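Local atomic coordinates of serine protease inhibitor 4, isoform B (Drosophila melanogaster, PDB entry 4P0F), a protein that probably inhibits serine and cysteine endopeptidases as a member of the serpin family. Residues A[106-109]-A[110-114]; A[280-283]-A[284-288]. One frame throughout, in Å; residues are numbered along the deposited sequence.

Contact 1 (A[106-109]-A[110-114])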
ATOM      1  N   ARG A 106     -25.131  11.189   2.483  1.00 22.21           N
ATOM      2  CA  ARG A 106     -25.446  12.077   3.589  1.00 22.23           C
ATOM      3  C   ARG A 106     -24.491  13.259   3.558  1.00 23.99           C
ATOM      4  O   ARG A 106     -23.349  13.121   3.135  1.00 23.44           O
ATOM      5  CB  ARG A 106     -25.365  11.334   4.922  1.00 22.14           C
ATOM      6  CG  ARG A 106     -26.420  10.255   5.037  1.00 31.65           C
ATOM      7  CD  ARG A 106     -26.540   9.693   6.434  1.00 34.15           C
ATOM      8  NE  ARG A 106     -27.127  10.638   7.378  1.00 38.70           N
ATOM      9  CZ  ARG A 106     -27.411  10.351   8.647  1.00 50.50           C
ATOM     10  NH1 ARG A 106     -27.180   9.136   9.129  1.00 48.65           N
ATOM     11  NH2 ARG A 106     -27.937  11.277   9.436  1.00 62.38           N
ATOM     12  N   GLN A 107     -24.964  14.417   4.006  1.00 23.71           N
ATOM     13  CA  GLN A 107     -24.192  15.652   3.883  1.00 25.23           C
ATOM     14  C   GLN A 107     -22.825  15.589   4.575  1.00 23.34           C
ATOM     15  O   GLN A 107     -21.818  15.966   3.978  1.00 23.30           O
ATOM     16  CB  GLN A 107     -24.991  16.835   4.435  1.00 28.86           C
ATOM     17  CG  GLN A 107     -24.318  18.181   4.204  1.00 35.57           C
ATOM     18  CD  GLN A 107     -25.109  19.342   4.779  1.00 60.48           C
ATOM     19  OE1 GLN A 107     -26.323  19.252   4.976  1.00 66.50           O
ATOM     20  NE2 GLN A 107     -24.420  20.440   5.059  1.00 70.41           N
ATOM     21  N   GLU A 108     -22.768  15.114   5.815  1.00 24.11           N
ATOM     22  CA  GLU A 108     -21.498  15.115   6.544  1.00 26.01           C
ATOM     23  C   GLU A 108     -20.469  14.180   5.898  1.00 25.17           C
ATOM     24  O   GLU A 108     -19.299  14.538   5.765  1.00 20.81           O
ATOM     25  CB  GLU A 108     -21.713  14.731   8.008  1.00 26.07           C
ATOM     26  CG  GLU A 108     -20.437  14.711   8.857  1.00 27.78           C
ATOM     27  CD  GLU A 108     -19.821  16.092   9.057  1.00 45.15           C
ATOM     28  OE1 GLU A 108     -20.408  17.093   8.594  1.00 42.78           O
ATOM     29  OE2 GLU A 108     -18.747  16.179   9.689  1.00 45.29           O
ATOM     30  N   PHE A 109     -20.905  12.981   5.519  1.00 21.67           N
ATOM     31  CA  PHE A 109     -20.068  12.019   4.797  1.00 22.05           C
ATOM     32  C   PHE A 109     -19.503  12.657   3.529  1.00 20.98           C
ATOM     33  O   PHE A 109     -18.297  12.617   3.263  1.00 19.49           O
ATOM     34  CB  PHE A 109     -20.910  10.776   4.468  1.00 20.29           C
ATOM     35  CG  PHE A 109     -20.150   9.634   3.827  1.00 17.34           C
ATOM     36  CD1 PHE A 109     -19.039   9.080   4.430  1.00 17.15           C
ATOM     37  CD2 PHE A 109     -20.607   9.071   2.645  1.00 18.38           C
ATOM     38  CE1 PHE A 109     -18.381   8.006   3.855  1.00 19.57           C
ATOM     39  CE2 PHE A 109     -19.963   8.000   2.070  1.00 21.22           C
ATOM     40  CZ  PHE A 109     -18.836   7.467   2.674  1.00 19.15           C
ATOM     41  N   ASP A 110     -20.390  13.257   2.754  1.00 19.64           N
ATOM     42  CA  ASP A 110     -20.017  13.917   1.510  1.00 21.13           C
ATOM     43  C   ASP A 110     -19.027  15.048   1.761  1.00 20.17           C
ATOM     44  O   ASP A 110     -18.035  15.186   1.039  1.00 23.09           O
ATOM     45  CB  ASP A 110     -21.261  14.466   0.805  1.00 22.14           C
ATOM     46  CG  ASP A 110     -20.937  15.134  -0.519  1.00 36.44           C
ATOM     47  OD1 ASP A 110     -20.287  14.493  -1.361  1.00 37.35           O
ATOM     48  OD2 ASP A 110     -21.311  16.305  -0.706  1.00 44.99           O
ATOM     49  N   GLN A 111     -19.298  15.862   2.781  1.00 21.20           N
ATOM     50  CA  GLN A 111     -18.453  17.024   3.069  1.00 22.59           C
ATOM     51  C   GLN A 111     -17.057  16.625   3.559  1.00 24.68           C
ATOM     52  O   GLN A 111     -16.056  17.227   3.160  1.00 22.48           O
ATOM     53  CB  GLN A 111     -19.126  17.922   4.103  1.00 26.41           C
ATOM     54  CG  GLN A 111     -20.284  18.730   3.544  1.00 42.97           C
ATOM     55  CD  GLN A 111     -19.826  19.921   2.725  1.00 67.77           C
ATOM     56  OE1 GLN A 111     -19.613  19.815   1.517  1.00 68.06           O
ATOM     57  NE2 GLN A 111     -19.674  21.066   3.382  1.00 89.36           N
ATOM     58  N   LEU A 112     -16.990  15.622   4.424  1.00 20.44           N
ATOM     59  CA  LEU A 112     -15.703  15.148   4.910  1.00 20.71           C
ATOM     60  C   LEU A 112     -14.906  14.519   3.779  1.00 24.95           C
ATOM     61  O   LEU A 112     -13.699  14.725   3.669  1.00 22.46           O
ATOM     62  CB  LEU A 112     -15.879  14.142   6.045  1.00 20.98           C
ATOM     63  CG  LEU A 112     -16.419  14.709   7.362  1.00 24.25           C
ATOM     64  CD1 LEU A 112     -16.615  13.583   8.355  1.00 27.32           C
ATOM     65  CD2 LEU A 112     -15.497  15.765   7.941  1.00 25.10           C
ATOM     66  N   LEU A 113     -15.570  13.740   2.938  1.00 18.67           N
ATOM     67  CA  LEU A 113     -14.862  13.126   1.817  1.00 20.91           C
ATOM     68  C   LEU A 113     -14.304  14.183   0.872  1.00 22.50           C
ATOM     69  O   LEU A 113     -13.163  14.089   0.445  1.00 19.60           O
ATOM     70  CB  LEU A 113     -15.768  12.181   1.039  1.00 17.59           C
ATOM     71  CG  LEU A 113     -16.127  10.844   1.682  1.00 21.24           C
ATOM     72  CD1 LEU A 113     -17.164  10.157   0.806  1.00 21.46           C
ATOM     73  CD2 LEU A 113     -14.913   9.957   1.876  1.00 23.35           C
ATOM     74  N   SER A 114     -15.111  15.190   0.542  1.00 19.02           N
ATOM     75  CA  SER A 114     -14.699  16.209  -0.413  1.00 20.01           C
ATOM     76  C   SER A 114     -13.626  17.143   0.143  1.00 21.37           C
ATOM     77  O   SER A 114     -12.608  17.369  -0.505  1.00 24.14           O
ATOM     78  CB  SER A 114     -15.912  17.037  -0.863  1.00 24.68           C
ATOM     79  OG  SER A 114     -16.954  16.197  -1.323  1.00 52.73           O
TER
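D110 N donates to R106 O over 3.0 Å and thereby closes the first turn of helix 107-115 behind R106 at its N-cap position. Three further i to i+4 bonds follow: Q111 N to Q107 O (2.8 Å), L112 N to E108 O and L113 N to F109 O. The next carbonyl, D110 O, takes two donors from opposite faces of its plane, S114 N and the hydroxyl S114 OG at 2.8 Å. Outward from this backbone, L113 lays its methyl CD1 over one face of the F109 ring, 3.7 Å from the centroid and 14° off the normal, a CH-pi contact displaced toward the CZ rim. F109 reaches this position with CG anti to its backbone N (chi1 -175°). E108 bends at chi2 (67°) and brings OE2 to 3.6 Å from L112 CG, a carboxylate against an aliphatic branch. Q107 and Q111 run alongside each other on the exposed side, CG to CG at 4.1 Å. R106 NH1 bonds to G302 O. The buried face of this amphipathic helix meets strand 91-100 through F109 and L113 on I97, while L112 packs on P71, E72 and A75 of helix 71-84. As in other serpins, the helix is the crossover between strand 91-100 and its parallel partner 120-124, neighbouring strands of beta-sheet A.

Contact 2 (A[280-283]-A[284-288])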
ATOM      1  N   VAL A 280      -4.874  -8.869  -4.153  1.00 15.57           N
ATOM      2  CA  VAL A 280      -5.479  -9.598  -3.061  1.00 15.57           C
ATOM      3  C   VAL A 280      -6.812  -8.977  -2.681  1.00 16.25           C
ATOM      4  O   VAL A 280      -6.986  -7.756  -2.782  1.00 18.18           O
ATOM      5  CB  VAL A 280      -4.549  -9.619  -1.819  1.00 17.86           C
ATOM      6  CG1 VAL A 280      -4.312  -8.210  -1.289  1.00 20.07           C
ATOM      7  CG2 VAL A 280      -5.103 -10.520  -0.733  1.00 24.41           C
ATOM      8  N   GLU A 281      -7.757  -9.825  -2.285  1.00 17.60           N
ATOM      9  CA  GLU A 281      -8.998  -9.364  -1.687  1.00 16.44           C
ATOM     10  C   GLU A 281      -8.746  -9.406  -0.172  1.00 16.78           C
ATOM     11  O   GLU A 281      -8.330 -10.437   0.368  1.00 16.55           O
ATOM     12  CB  GLU A 281     -10.195 -10.228  -2.128  1.00 18.26           C
ATOM     13  CG  GLU A 281     -11.564  -9.588  -1.885  1.00 20.38           C
ATOM     14  CD  GLU A 281     -11.968  -9.598  -0.433  1.00 25.45           C
ATOM     15  OE1 GLU A 281     -11.583 -10.542   0.274  1.00 22.72           O
ATOM     16  OE2 GLU A 281     -12.683  -8.671  -0.000  1.00 24.23           O
ATOM     17  N   LEU A 282      -8.942  -8.270   0.490  1.00 15.14           N
ATOM     18  CA  LEU A 282      -8.418  -8.057   1.846  1.00 14.28           C
ATOM     19  C   LEU A 282      -9.386  -8.393   2.988  1.00 17.32           C
ATOM     20  O   LEU A 282      -9.070  -8.133   4.146  1.00 17.42           O
ATOM     21  CB  LEU A 282      -7.971  -6.599   1.992  1.00 12.40           C
ATOM     22  CG  LEU A 282      -6.659  -6.211   1.308  1.00 17.03           C
ATOM     23  CD1 LEU A 282      -6.458  -4.721   1.359  1.00 15.25           C
ATOM     24  CD2 LEU A 282      -5.478  -6.910   1.980  1.00 20.57           C
ATOM     25  N   SER A 283     -10.546  -8.983   2.684  1.00 17.79           N
ATOM     26  CA  SER A 283     -11.527  -9.290   3.730  1.00 16.74           C
ATOM     27  C   SER A 283     -10.932 -10.156   4.834  1.00 15.95           C
ATOM     28  O   SER A 283     -11.143  -9.901   6.022  1.00 18.44           O
ATOM     29  CB  SER A 283     -12.751 -10.005   3.143  1.00 19.48           C
ATOM     30  OG  SER A 283     -13.500  -9.122   2.331  1.00 31.96           O
ATOM     31  N   GLU A 284     -10.196 -11.190   4.440  1.00 16.53           N
ATOM     32  CA  GLU A 284      -9.616 -12.107   5.403  1.00 20.81           C
ATOM     33  C   GLU A 284      -8.589 -11.395   6.293  1.00 18.45           C
ATOM     34  O   GLU A 284      -8.577 -11.605   7.510  1.00 21.73           O
ATOM     35  CB  GLU A 284      -8.983 -13.296   4.680  1.00 24.37           C
ATOM     36  CG  GLU A 284      -8.478 -14.398   5.600  1.00 45.94           C
ATOM     37  CD  GLU A 284      -7.768 -15.504   4.838  1.00 55.40           C
ATOM     38  OE1 GLU A 284      -8.077 -15.698   3.645  1.00 40.13           O
ATOM     39  OE2 GLU A 284      -6.893 -16.170   5.425  1.00 58.02           O
ATOM     40  N   VAL A 285      -7.751 -10.549   5.700  1.00 19.05           N
ATOM     41  CA  VAL A 285      -6.765  -9.784   6.467  1.00 17.58           C
ATOM     42  C   VAL A 285      -7.484  -8.891   7.486  1.00 18.70           C
ATOM     43  O   VAL A 285      -7.114  -8.863   8.664  1.00 17.53           O
ATOM     44  CB  VAL A 285      -5.862  -8.925   5.549  1.00 17.60           C
ATOM     45  CG1 VAL A 285      -5.123  -7.849   6.336  1.00 19.06           C
ATOM     46  CG2 VAL A 285      -4.872  -9.812   4.817  1.00 19.34           C
ATOM     47  N   PHE A 286      -8.521  -8.186   7.047  1.00 17.07           N
ATOM     48  CA  PHE A 286      -9.255  -7.302   7.960  1.00 15.74           C
ATOM     49  C   PHE A 286      -9.919  -8.078   9.082  1.00 19.39           C
ATOM     50  O   PHE A 286      -9.928  -7.629  10.227  1.00 19.17           O
ATOM     51  CB  PHE A 286     -10.299  -6.484   7.211  1.00 14.29           C
ATOM     52  CG  PHE A 286      -9.766  -5.206   6.644  1.00 15.26           C
ATOM     53  CD1 PHE A 286      -8.780  -5.217   5.678  1.00 21.18           C
ATOM     54  CD2 PHE A 286     -10.264  -3.992   7.063  1.00 18.18           C
ATOM     55  CE1 PHE A 286      -8.299  -4.037   5.156  1.00 17.86           C
ATOM     56  CE2 PHE A 286      -9.783  -2.817   6.551  1.00 17.53           C
ATOM     57  CZ  PHE A 286      -8.793  -2.842   5.586  1.00 16.39           C
ATOM     58  N   GLN A 287     -10.478  -9.243   8.766  1.00 15.75           N
ATOM     59  CA  GLN A 287     -11.061 -10.085   9.795  1.00 18.75           C
ATOM     60  C   GLN A 287     -10.020 -10.522  10.824  1.00 20.73           C
ATOM     61  O   GLN A 287     -10.271 -10.498  12.036  1.00 21.60           O
ATOM     62  CB  GLN A 287     -11.720 -11.301   9.155  1.00 22.56           C
ATOM     63  CG  GLN A 287     -12.987 -10.941   8.389  1.00 25.23           C
ATOM     64  CD  GLN A 287     -13.480 -12.066   7.512  1.00 39.50           C
ATOM     65  OE1 GLN A 287     -12.715 -12.955   7.132  1.00 31.88           O
ATOM     66  NE2 GLN A 287     -14.765 -12.044   7.195  1.00 38.69           N
ATOM     67  N   LYS A 288      -8.846 -10.912  10.344  1.00 19.66           N
ATOM     68  CA  LYS A 288      -7.783 -11.356  11.237  1.00 22.17           C
ATOM     69  C   LYS A 288      -7.209 -10.213  12.069  1.00 27.66           C
ATOM     70  O   LYS A 288      -6.568 -10.455  13.094  1.00 29.05           O
ATOM     71  CB  LYS A 288      -6.666 -12.025  10.448  1.00 21.51           C
ATOM     72  CG  LYS A 288      -7.041 -13.386   9.905  1.00 27.61           C
ATOM     73  CD  LYS A 288      -5.948 -13.900   8.987  1.00 39.49           C
ATOM     74  CE  LYS A 288      -6.246 -15.289   8.450  1.00 51.40           C
ATOM     75  NZ  LYS A 288      -5.148 -15.735   7.540  1.00 62.98           N
TER
HETATM   76  O   HOH W   1      -7.234 -11.112   2.786  1.00 20.48           O
HETATM   77  O   HOH W   2     -10.241 -12.459   1.703  1.00 30.59           O
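L282 sets its CB 4.0 Å from CD1 of F286, one turn further along the chain, whose ring turns an edge to L282 O. With chi1 at -75°, CG stands anti to the carbonyl carbon, and from there CD2 runs alongside V285 to meet CG2 at 4.1 Å. The two aliphatic chains point the same way. In the backbone beneath, F286 N donates to L282 O at 3.0 Å in the first turn of helix 283-288. Polar groups gather round the start of the helix instead. E281 folds back on S283: its OE1 accepts S283 N from 47° out of the carboxylate plane, and OE2 offers its syn lone pair to S283 OG at a short 2.5 Å. I316 N also bonds to OE2, so this carboxylate ties the strand end, the helix start and strand 311-324 together. Two waters bridge to N-H groups of the first turn. One lies between E281 O and V285 N, the other between E281 OE1 and E284 N, and each accepts from the N-H. The E281 carboxylate is probably stabilised here by the positive end of the helix dipole. Further along, Q287 N binds S283 O, and the extended K288 side chain brings NZ to E284 OE2 on the anti side at 2.8 Å, a salt bridge within the helix. The short helix follows strand 263-281 after the single residue L282. As in other serpins, the end of that strand pairs with strand 311-324 in beta-sheet A. L282 and F286 pack on I316 of strand 311-324 and on I41 of helix 38-49, whereas V285 faces K24 and L25 of helix 6-28.

In the fold
Contact 1 and contact 2 both describe the first turns of a helix in the serpin fold, but they share no secondary-structure element; their centres are 26 Å apart and their nearest atoms about 14 Å. Both are partly buried. Contact 1 lies farther out, 24 Å from the centre of the chain against 14 Å for contact 2. The helix of 106-114 starts from a loop and relies mainly on backbone bonds and an aliphatic group over a ring, whereas 280-288 passes from strand to helix through one residue and adds a carboxylate, two bridging waters and a salt bridge. Both turn apolar side chains toward beta-sheet A, but contact 1 has more exposed polar residues.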